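Local coordinates for protein Cry37AA1 (Bacillus thuringiensis, PDB 4RHZ) that pairs with Cry23Aa1 as the C2-fold, calcium-binding partner of a binary Bacillus thuringiensis toxin, probably acting against insects, at residues B[17-29]-B[40-54]. Sequence-based numbering, arbitrary orientation.
Sequences EWGGPEPYGYIKA and IWKQDDWGKSTPERS
Tyr24 lies against Asp45, and the tyrosine can be followed outward atom by atom. Tyr24 CB sits 3.3 Å from Gln43 O. The chi1 of 67° wedges CG between the backbone N and the carbonyl carbon, which turns the ring onto Asp45: CD1 and CE1 take the aspartate CB over one face, a CH-pi contact with Asp45 CB 3.7 Å from the Tyr24 ring centroid. Further out, CZ passes the carboxylate, whose plane is stacked 21° from the ring, and the OH ends in a hydrogen bond to Asp88. Asp45 OD1 meanwhile accepts from Gly47 N at 2.6 Å, an Asx turn that ties down the carboxylate lying over the ring. The loop continues from the antiparallel hairpin of strands 26-30 and 38-43, at one edge of a four-stranded sheet of the C2-type sandwich; a classic bulge sets Ile40 and Trp41 both opposite Ile27. On the inner face the Trp41 indole presents its edge to the Pro23 and Tyr24 backbone, and its CH2 also lies 3.9 Å from Pro23 CB, while CE3 meets Ile27 CD1; Phe12 and Tyr56 also pack on the indole. Beyond the hairpin, Arg53 N hydrogen-bonds to Pro21 O at 2.9 Å, and a water bridges Pro23 O and Pro51 O.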
loop_
_atom_site.group_PDB
_atom_site.type_symbol
_atom_site.label_atom_id
_atom_site.label_comp_id
_atom_site.label_asym_id
_atom_site.label_seq_id
_atom_site.Cartn_x
_atom_site.Cartn_y
_atom_site.Cartn_z
ATOM N N GLU B 17 16.554 -18.986 5.702
ATOM C CA GLU B 17 17.107 -18.065 6.738
ATOM C C GLU B 17 18.523 -17.385 6.674
ATOM O O GLU B 17 18.789 -16.493 7.514
ATOM C CB GLU B 17 16.832 -18.683 8.137
ATOM C CG GLU B 17 17.423 -17.983 9.414
ATOM C CD GLU B 17 16.591 -16.799 9.926
ATOM O OE1 GLU B 17 16.154 -16.847 11.122
ATOM O OE2 GLU B 17 16.389 -15.837 9.127
ATOM N N TRP B 18 19.413 -17.701 5.724
ATOM C CA TRP B 18 20.795 -17.096 5.848
ATOM C C TRP B 18 21.213 -15.859 5.007
ATOM O O TRP B 18 21.767 -15.981 3.894
ATOM C CB TRP B 18 21.883 -18.189 5.895
ATOM C CG TRP B 18 21.557 -19.191 7.004
ATOM C CD1 TRP B 18 21.387 -20.555 6.867
ATOM C CD2 TRP B 18 21.267 -18.884 8.401
ATOM N NE1 TRP B 18 21.056 -21.109 8.094
ATOM C CE2 TRP B 18 20.971 -20.117 9.046
ATOM C CE3 TRP B 18 21.245 -17.692 9.163
ATOM C CZ2 TRP B 18 20.655 -20.195 10.428
ATOM C CZ3 TRP B 18 20.932 -17.772 10.531
ATOM C CH2 TRP B 18 20.642 -19.020 11.144
ATOM N N GLY B 19 20.956 -14.672 5.569
ATOM C CA GLY B 19 21.161 -13.411 4.843
ATOM C C GLY B 19 20.346 -13.394 3.544
ATOM O O GLY B 19 19.216 -13.916 3.487
ATOM N N GLY B 20 20.935 -12.841 2.487
ATOM C CA GLY B 20 20.212 -12.634 1.235
ATOM C C GLY B 20 20.238 -13.827 0.305
ATOM O O GLY B 20 20.946 -14.807 0.528
ATOM N N PRO B 21 19.457 -13.752 -0.767
ATOM C CA PRO B 21 19.573 -14.836 -1.729
ATOM C C PRO B 21 20.811 -14.684 -2.656
ATOM O O PRO B 21 21.517 -13.642 -2.617
ATOM C CB PRO B 21 18.238 -14.784 -2.484
ATOM C CG PRO B 21 17.561 -13.525 -2.077
ATOM C CD PRO B 21 18.461 -12.749 -1.165
ATOM N N GLU B 22 21.079 -15.733 -3.442
ATOM C CA GLU B 22 22.187 -15.756 -4.378
ATOM C C GLU B 22 21.706 -15.926 -5.813
ATOM O O GLU B 22 21.911 -16.967 -6.452
ATOM C CB GLU B 22 23.200 -16.821 -3.960
ATOM C CG GLU B 22 24.046 -16.263 -2.816
ATOM C CD GLU B 22 24.125 -17.197 -1.626
ATOM O OE1 GLU B 22 23.790 -16.720 -0.505
ATOM O OE2 GLU B 22 24.510 -18.384 -1.827
ATOM N N PRO B 23 21.029 -14.897 -6.319
ATOM C CA PRO B 23 20.325 -15.174 -7.593
ATOM C C PRO B 23 21.314 -15.301 -8.760
ATOM O O PRO B 23 22.282 -14.526 -8.807
ATOM C CB PRO B 23 19.467 -13.921 -7.771
ATOM C CG PRO B 23 20.200 -12.845 -7.020
ATOM C CD PRO B 23 20.749 -13.548 -5.798
ATOM N N TYR B 24 21.122 -16.273 -9.650
ATOM C CA TYR B 24 21.796 -16.218 -10.929
ATOM C C TYR B 24 20.769 -16.332 -12.052
ATOM O O TYR B 24 19.693 -16.906 -11.860
ATOM C CB TYR B 24 22.823 -17.335 -11.094
ATOM C CG TYR B 24 22.245 -18.740 -11.166
ATOM C CD1 TYR B 24 21.987 -19.345 -12.399
ATOM C CD2 TYR B 24 21.996 -19.487 -9.996
ATOM C CE1 TYR B 24 21.472 -20.654 -12.483
ATOM C CE2 TYR B 24 21.485 -20.801 -10.065
ATOM C CZ TYR B 24 21.209 -21.373 -11.297
ATOM O OH TYR B 24 20.692 -22.678 -11.368
ATOM N N GLY B 25 21.119 -15.806 -13.225
ATOM C CA GLY B 25 20.340 -15.966 -14.468
ATOM C C GLY B 25 20.310 -14.606 -15.133
ATOM O O GLY B 25 21.358 -13.966 -15.243
ATOM N N TYR B 26 19.117 -14.118 -15.509
ATOM C CA TYR B 26 18.997 -12.812 -16.137
ATOM C C TYR B 26 17.598 -12.265 -15.891
ATOM O O TYR B 26 16.683 -13.023 -15.606
ATOM C CB TYR B 26 19.293 -12.916 -17.689
ATOM C CG TYR B 26 18.295 -13.783 -18.458
ATOM C CD1 TYR B 26 17.028 -13.267 -18.844
ATOM C CD2 TYR B 26 18.582 -15.113 -18.762
ATOM C CE1 TYR B 26 16.097 -14.061 -19.521
ATOM C CE2 TYR B 26 17.644 -15.927 -19.500
ATOM C CZ TYR B 26 16.410 -15.381 -19.825
ATOM O OH TYR B 26 15.468 -16.118 -20.497
ATOM N N ILE B 27 17.442 -10.955 -16.055
ATOM C CA ILE B 27 16.154 -10.306 -16.182
ATOM C C ILE B 27 16.261 -9.343 -17.385
ATOM O O ILE B 27 17.295 -8.631 -17.589
ATOM C CB ILE B 27 15.750 -9.524 -14.888
ATOM C CG1 ILE B 27 15.609 -10.502 -13.685
ATOM C CG2 ILE B 27 14.431 -8.693 -15.073
ATOM C CD1 ILE B 27 15.819 -9.798 -12.321
ATOM N N LYS B 28 15.212 -9.317 -18.185
ATOM C CA LYS B 28 15.208 -8.488 -19.385
ATOM C C LYS B 28 13.955 -7.667 -19.445
ATOM O O LYS B 28 12.956 -8.029 -18.862
ATOM C CB LYS B 28 15.247 -9.352 -20.632
ATOM C CG LYS B 28 16.568 -10.085 -20.771
ATOM C CD LYS B 28 16.554 -10.942 -22.031
ATOM C CE LYS B 28 17.819 -11.782 -22.114
ATOM N NZ LYS B 28 17.762 -12.646 -23.346
ATOM N N ALA B 29 14.016 -6.599 -20.201
ATOM C CA ALA B 29 12.894 -5.742 -20.427
ATOM C C ALA B 29 12.719 -5.495 -21.948
ATOM O O ALA B 29 13.673 -5.715 -22.740
ATOM C CB ALA B 29 13.175 -4.443 -19.741
ATOM N N ILE B 40 18.559 -6.011 -17.998
ATOM C CA ILE B 40 18.715 -5.061 -16.904
ATOM C C ILE B 40 19.460 -5.695 -15.723
ATOM O O ILE B 40 19.874 -5.002 -14.803
ATOM C CB ILE B 40 17.339 -4.411 -16.503
ATOM C CG1 ILE B 40 16.415 -5.424 -15.804
ATOM C CG2 ILE B 40 16.707 -3.800 -17.763
ATOM C CD1 ILE B 40 15.157 -4.807 -15.078
ATOM N N TRP B 41 19.671 -7.003 -15.788
ATOM C CA TRP B 41 20.433 -7.679 -14.786
ATOM C C TRP B 41 20.816 -9.038 -15.303
ATOM O O TRP B 41 19.999 -9.731 -15.902
ATOM C CB TRP B 41 19.615 -7.863 -13.491
ATOM C CG TRP B 41 20.285 -8.730 -12.476
ATOM C CD1 TRP B 41 21.176 -8.319 -11.522
ATOM C CD2 TRP B 41 20.140 -10.155 -12.307
ATOM N NE1 TRP B 41 21.617 -9.404 -10.781
ATOM C CE2 TRP B 41 20.971 -10.532 -11.211
ATOM C CE3 TRP B 41 19.376 -11.148 -12.963
ATOM C CZ2 TRP B 41 21.080 -11.863 -10.765
ATOM C CZ3 TRP B 41 19.441 -12.452 -12.519
ATOM C CH2 TRP B 41 20.317 -12.813 -11.412
ATOM N N LYS B 42 22.037 -9.453 -14.977
ATOM C CA LYS B 42 22.618 -10.724 -15.434
ATOM C C LYS B 42 23.669 -11.206 -14.411
ATOM O O LYS B 42 24.513 -10.418 -13.950
ATOM C CB LYS B 42 23.298 -10.511 -16.796
ATOM C CG LYS B 42 23.701 -11.800 -17.518
ATOM C CD LYS B 42 24.455 -11.440 -18.815
ATOM C CE LYS B 42 25.091 -12.704 -19.441
ATOM N NZ LYS B 42 24.097 -13.461 -20.293
ATOM N N GLN B 43 23.616 -12.472 -14.029
ATOM C CA GLN B 43 24.662 -13.025 -13.190
ATOM C C GLN B 43 24.746 -14.479 -13.556
ATOM O O GLN B 43 23.737 -15.201 -13.463
ATOM C CB GLN B 43 24.338 -12.860 -11.682
ATOM C CG GLN B 43 25.252 -13.686 -10.713
ATOM C CD GLN B 43 26.722 -13.305 -10.869
ATOM O OE1 GLN B 43 27.121 -12.158 -10.587
ATOM N NE2 GLN B 43 27.539 -14.258 -11.335
ATOM N N ASP B 44 25.936 -14.911 -13.995
ATOM C CA ASP B 44 26.168 -16.309 -14.324
ATOM C C ASP B 44 26.219 -17.169 -13.094
ATOM O O ASP B 44 26.599 -16.716 -12.012
ATOM C CB ASP B 44 27.437 -16.491 -15.128
ATOM C CG ASP B 44 27.368 -15.817 -16.469
ATOM O OD1 ASP B 44 28.449 -15.421 -16.905
ATOM O OD2 ASP B 44 26.262 -15.657 -17.061
ATOM N N ASP B 45 25.805 -18.413 -13.290
ATOM C CA ASP B 45 25.750 -19.417 -12.246
ATOM C C ASP B 45 27.152 -19.797 -11.835
ATOM O O ASP B 45 27.843 -20.571 -12.568
ATOM C CB ASP B 45 25.040 -20.676 -12.770
ATOM C CG ASP B 45 25.099 -21.848 -11.794
ATOM O OD1 ASP B 45 25.610 -21.685 -10.654
ATOM O OD2 ASP B 45 24.626 -22.950 -12.187
ATOM N N TRP B 46 27.561 -19.288 -10.677
ATOM C CA TRP B 46 28.814 -19.732 -10.056
ATOM C C TRP B 46 28.567 -20.654 -8.863
ATOM O O TRP B 46 29.445 -20.771 -7.995
ATOM C CB TRP B 46 29.687 -18.548 -9.584
ATOM C CG TRP B 46 30.057 -17.597 -10.646
ATOM C CD1 TRP B 46 30.099 -17.842 -11.996
ATOM C CD2 TRP B 46 30.457 -16.239 -10.468
ATOM N NE1 TRP B 46 30.468 -16.695 -12.674
ATOM C CE2 TRP B 46 30.701 -15.701 -11.756
ATOM C CE3 TRP B 46 30.607 -15.407 -9.345
ATOM C CZ2 TRP B 46 31.120 -14.370 -11.946
ATOM C CZ3 TRP B 46 31.002 -14.080 -9.539
ATOM C CH2 TRP B 46 31.250 -13.577 -10.830
ATOM N N GLY B 47 27.398 -21.298 -8.796
ATOM C CA GLY B 47 27.045 -22.074 -7.576
ATOM C C GLY B 47 27.459 -21.346 -6.272
ATOM O O GLY B 47 27.240 -20.122 -6.121
ATOM N N LYS B 48 28.086 -22.080 -5.348
ATOM C CA LYS B 48 28.547 -21.538 -4.030
ATOM C C LYS B 48 29.262 -20.157 -4.040
ATOM O O LYS B 48 29.234 -19.432 -3.045
ATOM C CB LYS B 48 29.384 -22.598 -3.246
ATOM C CG LYS B 48 30.106 -23.686 -4.114
ATOM C CD LYS B 48 31.417 -23.157 -4.758
ATOM C CE LYS B 48 31.891 -24.028 -5.932
ATOM N NZ LYS B 48 32.382 -25.378 -5.480
ATOM N N SER B 49 29.873 -19.801 -5.169
ATOM C CA SER B 49 30.515 -18.504 -5.332
ATOM C C SER B 49 29.557 -17.406 -5.862
ATOM O O SER B 49 29.965 -16.230 -6.010
ATOM C CB SER B 49 31.723 -18.635 -6.292
ATOM O OG SER B 49 32.826 -19.321 -5.690
ATOM N N THR B 50 28.315 -17.778 -6.184
ATOM C CA THR B 50 27.367 -16.792 -6.723
ATOM C C THR B 50 27.175 -15.692 -5.677
ATOM O O THR B 50 27.009 -15.983 -4.497
ATOM C CB THR B 50 26.026 -17.433 -7.183
ATOM O OG1 THR B 50 26.280 -18.447 -8.177
ATOM C CG2 THR B 50 25.071 -16.387 -7.755
ATOM N N PRO B 51 27.265 -14.429 -6.095
ATOM C CA PRO B 51 27.099 -13.335 -5.130
ATOM C C PRO B 51 25.714 -13.211 -4.450
ATOM O O PRO B 51 24.651 -13.543 -5.037
ATOM C CB PRO B 51 27.383 -12.070 -5.950
ATOM C CG PRO B 51 27.858 -12.514 -7.299
ATOM C CD PRO B 51 27.608 -13.965 -7.456
ATOM N N GLU B 52 25.766 -12.747 -3.197
ATOM C CA GLU B 52 24.599 -12.403 -2.425
ATOM C C GLU B 52 24.048 -11.129 -3.042
ATOM O O GLU B 52 24.793 -10.189 -3.328
ATOM C CB GLU B 52 24.950 -12.185 -0.934
ATOM C CG GLU B 52 23.712 -11.866 -0.038
ATOM C CD GLU B 52 24.030 -11.705 1.497
ATOM O OE1 GLU B 52 23.448 -10.780 2.122
ATOM O OE2 GLU B 52 24.814 -12.505 2.074
ATOM N N ARG B 53 22.741 -11.100 -3.271
ATOM C CA ARG B 53 22.157 -9.930 -3.867
ATOM C C ARG B 53 20.731 -9.843 -3.434
ATOM O O ARG B 53 19.926 -10.702 -3.781
ATOM C CB ARG B 53 22.268 -9.992 -5.411
ATOM C CG ARG B 53 21.706 -8.764 -6.136
ATOM C CD ARG B 53 22.603 -7.542 -6.027
ATOM N NE ARG B 53 23.935 -7.902 -6.465
ATOM C CZ ARG B 53 24.933 -7.056 -6.721
ATOM N NH1 ARG B 53 24.766 -5.723 -6.625
ATOM N NH2 ARG B 53 26.106 -7.562 -7.104
ATOM N N SER B 54 20.390 -8.817 -2.679
ATOM C CA SER B 54 18.985 -8.667 -2.339
ATOM C C SER B 54 18.320 -7.525 -3.148
ATOM O O SER B 54 17.153 -7.638 -3.525
ATOM C CB SER B 54 18.743 -8.633 -0.794
ATOM O OG SER B 54 18.826 -7.345 -0.222
HETATM O O HOH W 1 23.894 -12.664 -7.709
HETATM O O HOH W 2 23.096 -15.699 -17.067
#